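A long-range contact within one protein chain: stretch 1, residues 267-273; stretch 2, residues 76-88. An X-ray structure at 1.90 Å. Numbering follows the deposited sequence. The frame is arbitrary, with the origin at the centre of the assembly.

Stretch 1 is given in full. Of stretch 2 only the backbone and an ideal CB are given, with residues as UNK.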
# COMPACT_ATOMS: atom_id res chain seq x y z
N VAL A 267 0.37 -16.91 2.74
CA VAL A 267 1.09 -17.97 2.08
C VAL A 267 0.12 -18.62 1.12
O VAL A 267 -0.92 -19.12 1.55
CB VAL A 267 1.57 -19.04 3.09
CG1 VAL A 267 2.15 -20.26 2.36
CG2 VAL A 267 2.57 -18.43 4.07
N PRO A 268 0.42 -18.56 -0.19
CA PRO A 268 -0.41 -19.20 -1.19
C PRO A 268 -0.55 -20.73 -0.98
O PRO A 268 0.38 -21.41 -0.56
CB PRO A 268 0.33 -18.88 -2.51
CG PRO A 268 1.07 -17.58 -2.21
CD PRO A 268 1.55 -17.83 -0.80
N GLU A 269 -1.74 -21.24 -1.26
CA GLU A 269 -2.02 -22.67 -1.28
C GLU A 269 -1.02 -23.46 -2.14
O GLU A 269 -0.62 -24.57 -1.75
CB GLU A 269 -3.44 -22.88 -1.80
CG GLU A 269 -3.94 -24.29 -1.69
CD GLU A 269 -3.62 -25.14 -2.89
OE1 GLU A 269 -3.21 -24.59 -3.94
OE2 GLU A 269 -3.81 -26.39 -2.80
N ALA A 270 -0.61 -22.89 -3.27
CA ALA A 270 0.28 -23.56 -4.24
C ALA A 270 1.75 -23.20 -4.09
O ALA A 270 2.57 -23.41 -5.00
CB ALA A 270 -0.17 -23.26 -5.64
N ALA A 271 2.11 -22.65 -2.94
CA ALA A 271 3.50 -22.39 -2.60
C ALA A 271 4.33 -23.64 -2.82
O ALA A 271 3.91 -24.74 -2.45
CB ALA A 271 3.60 -21.96 -1.14
N ALA A 272 5.52 -23.47 -3.42
CA ALA A 272 6.45 -24.57 -3.55
C ALA A 272 7.08 -24.86 -2.19
O ALA A 272 7.38 -26.00 -1.86
CB ALA A 272 7.50 -24.24 -4.60
N ASN A 273 7.28 -23.81 -1.41
CA ASN A 273 7.89 -23.93 -0.10
C ASN A 273 7.10 -23.17 0.96
O ASN A 273 7.54 -22.15 1.45
CB ASN A 273 9.34 -23.43 -0.18
CG ASN A 273 10.28 -24.49 -0.74
OD1 ASN A 273 10.70 -25.40 -0.01
ND2 ASN A 273 10.59 -24.40 -2.03
N UNK A 76 -1.35 -13.24 -11.10
CA UNK A 76 -0.35 -14.26 -11.25
C UNK A 76 -0.57 -15.47 -10.34
O UNK A 76 -0.43 -16.62 -10.75
CB UNK A 76 1.03 -13.65 -10.98
N UNK A 77 -0.91 -15.20 -9.09
CA UNK A 77 -1.19 -16.29 -8.16
C UNK A 77 -2.40 -17.11 -8.64
O UNK A 77 -2.37 -18.35 -8.61
CB UNK A 77 -1.44 -15.74 -6.76
N UNK A 78 -3.44 -16.43 -9.09
CA UNK A 78 -4.64 -17.12 -9.63
C UNK A 78 -4.28 -17.95 -10.88
O UNK A 78 -4.66 -19.11 -11.00
CB UNK A 78 -5.73 -16.10 -9.98
N UNK A 79 -3.57 -17.35 -11.82
CA UNK A 79 -3.16 -18.04 -13.04
C UNK A 79 -2.27 -19.24 -12.81
O UNK A 79 -2.50 -20.30 -13.38
CB UNK A 79 -2.44 -17.06 -13.96
N UNK A 80 -1.24 -19.07 -11.99
CA UNK A 80 -0.31 -20.14 -11.69
C UNK A 80 -1.00 -21.27 -10.93
O UNK A 80 -0.83 -22.43 -11.28
CB UNK A 80 0.87 -19.60 -10.88
N UNK A 81 -1.79 -20.92 -9.93
CA UNK A 81 -2.50 -21.92 -9.15
C UNK A 81 -3.47 -22.68 -10.06
O UNK A 81 -3.46 -23.90 -10.06
CB UNK A 81 -3.24 -21.27 -7.98
N UNK A 82 -4.27 -21.97 -10.84
CA UNK A 82 -5.26 -22.59 -11.73
C UNK A 82 -4.59 -23.54 -12.73
O UNK A 82 -5.18 -24.57 -13.12
CB UNK A 82 -6.05 -21.51 -12.48
N UNK A 83 -3.39 -23.19 -13.16
CA UNK A 83 -2.61 -23.98 -14.12
C UNK A 83 -2.03 -25.28 -13.55
O UNK A 83 -1.45 -26.07 -14.29
CB UNK A 83 -1.46 -23.12 -14.66
N UNK A 84 -2.17 -25.51 -12.25
CA UNK A 84 -1.60 -26.69 -11.61
C UNK A 84 -0.12 -26.52 -11.31
O UNK A 84 0.57 -27.49 -10.98
CB UNK A 84 -1.81 -27.92 -12.49
N UNK A 85 0.37 -25.29 -11.43
CA UNK A 85 1.77 -24.99 -11.18
C UNK A 85 1.98 -24.53 -9.74
O UNK A 85 1.03 -24.21 -9.02
CB UNK A 85 2.27 -23.92 -12.16
N UNK A 86 3.23 -24.47 -9.33
CA UNK A 86 3.54 -23.82 -8.07
C UNK A 86 3.56 -22.29 -8.24
O UNK A 86 3.61 -21.74 -9.35
CB UNK A 86 4.88 -24.32 -7.54
N UNK A 87 3.48 -21.59 -7.12
CA UNK A 87 3.44 -20.14 -7.13
C UNK A 87 4.34 -19.64 -5.99
O UNK A 87 5.11 -20.41 -5.43
CB UNK A 87 2.01 -19.62 -6.98
N UNK A 88 4.25 -18.36 -5.67
CA UNK A 88 5.07 -17.76 -4.61
C UNK A 88 4.84 -18.46 -3.27
O UNK A 88 3.78 -19.06 -3.02
CB UNK A 88 4.76 -16.27 -4.48

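Position 76 lies on a helix, and its ideal CB finds nothing of stretch 1 within 5.5 Å. The contact leaves the choice wide, so any good helix former would serve. It is Arg76, whose NE forms a salt bridge with OE2 of the residue at 80, 2.9 Å away.

Position 77 points its CA-to-CB bond toward stretch 1 but starts too far off for a small residue to arrive. What waits there is the apolar ring of Pro268, so a long aliphatic chain such as leucine, isoleucine or methionine would suit. Ile77, with chi1 m and chi2 t, spans the gap and sets CD1 4.1 Å from Pro268 CG.

Positions 78 and 79 are out of reach and need only tolerate a helix; they are Val78 and Lys79.

Position 80 points toward stretch 1, yet no atom of it is near the ideal CB. A medium or long side chain could serve local needs instead. Glu80 does so: besides the salt bridge to Arg76, its OE1 accepts a hydrogen bond from the OG1 of the residue at 87, at 2.7 Å.

Position 81 is where the helix meets the turn running from Pro268 to Ala271. Its ideal CB is 4.3 Å from Ala270 CB and 5.2 Å from Glu269 OE1, so space is limited, while the backbone N of Ala270 offers a donor nearby. Alanine, serine, threonine or valine would be plausible. Thr81 combines both characters. Its OG1 donates to Ile77 O (2.7 Å) within the helix and accepts from a water, 2.7 Å from that OG1, which in turn accepts from Ala270 N at 3.1 Å. The methyl CG2 lies 3.9 Å from Glu269 OE1.

Positions 82 and 83 are again out of reach, and Asp82 and Ala83 occupy them. Position 84 has a phi of 80°, which by itself favours glycine; Gly84 forms the Schellman motif that leaves the helix. Position 85 points away, leaving its side chain free of this contact. Lys85 contributes backbone instead, its O lying 3.7 Å from Ala270 CB.

Position 86 points sideways, its ideal CB 3.6 Å from Ala270 O and 3.9 Å from Ala272 CB. A flexible chain with an aliphatic stem could lie along the turn; glutamine, arginine, lysine or methionine would do. Lys86 folds back with chi1 and chi2 both m, bringing CD to 3.0 Å from Ala270 O, while NZ ends 4.4 Å from Ala270 CB.

Position 87 carries the register: its N donates to Ala270 O at 2.9 Å, within a single beta bridge to Ala271. With the ideal CB 4.8 Å from Pro268 CB, a beta-branched residue is attractive, valine or threonine alike. Thr87 places CG2 3.5 Å from Pro268 CB and 3.7 Å from Ala270 CB, leaving OG1 for Glu80.

Position 88 points away, but its ideal CB is still 4.5 Å from Pro268 CG, so a small apolar residue fits comfortably. Ala88 is modest there; its O approaches Ala271 CA at 3.4 Å in a CA-H...O contact.

Stretch 2 (76-88) RIVKETDAGKKTA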
# COMPACT_ATOMS: atom_id res chain seq x y z
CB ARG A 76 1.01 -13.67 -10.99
CG ARG A 76 2.14 -14.63 -11.21
CD ARG A 76 3.41 -13.87 -11.58
NE ARG A 76 4.55 -14.75 -11.36
CZ ARG A 76 5.80 -14.36 -11.28
NH1 ARG A 76 6.11 -13.08 -11.36
NH2 ARG A 76 6.75 -15.27 -11.03
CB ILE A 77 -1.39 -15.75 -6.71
CG1 ILE A 77 -0.03 -15.31 -6.15
CG2 ILE A 77 -2.06 -16.83 -5.84
CD1 ILE A 77 -0.08 -14.62 -4.80
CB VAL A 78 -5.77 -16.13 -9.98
CG1 VAL A 78 -6.95 -16.87 -10.78
CG2 VAL A 78 -6.33 -15.48 -8.73
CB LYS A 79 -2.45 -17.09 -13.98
CG LYS A 79 -3.41 -16.27 -14.75
CD LYS A 79 -2.69 -15.34 -15.70
CE LYS A 79 -3.55 -14.14 -16.12
NZ LYS A 79 -2.66 -12.92 -16.19
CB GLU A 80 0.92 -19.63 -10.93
CG GLU A 80 1.84 -18.80 -11.83
CD GLU A 80 2.96 -18.05 -11.09
OE1 GLU A 80 2.93 -17.92 -9.84
OE2 GLU A 80 3.89 -17.57 -11.80
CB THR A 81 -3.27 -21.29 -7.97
OG1 THR A 81 -2.35 -20.57 -7.13
CG2 THR A 81 -3.96 -22.39 -7.13
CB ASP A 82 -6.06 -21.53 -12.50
CG ASP A 82 -7.11 -20.81 -11.64
OD1 ASP A 82 -7.37 -21.19 -10.47
OD2 ASP A 82 -7.68 -19.83 -12.15
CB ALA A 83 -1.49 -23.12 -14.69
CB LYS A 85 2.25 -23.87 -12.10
CG LYS A 85 2.27 -24.22 -13.57
CD LYS A 85 2.77 -23.04 -14.39
CE LYS A 85 1.70 -21.94 -14.58
NZ LYS A 85 2.25 -20.61 -14.99
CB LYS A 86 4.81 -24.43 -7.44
CG LYS A 86 4.59 -25.94 -6.99
CD LYS A 86 3.56 -26.07 -5.83
CE LYS A 86 2.88 -27.43 -5.69
NZ LYS A 86 1.51 -27.28 -5.05
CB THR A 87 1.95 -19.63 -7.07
OG1 THR A 87 1.87 -18.24 -7.41
CG2 THR A 87 1.29 -19.83 -5.69
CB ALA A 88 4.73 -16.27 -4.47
O HOH W 1 -2.19 -20.53 -4.44
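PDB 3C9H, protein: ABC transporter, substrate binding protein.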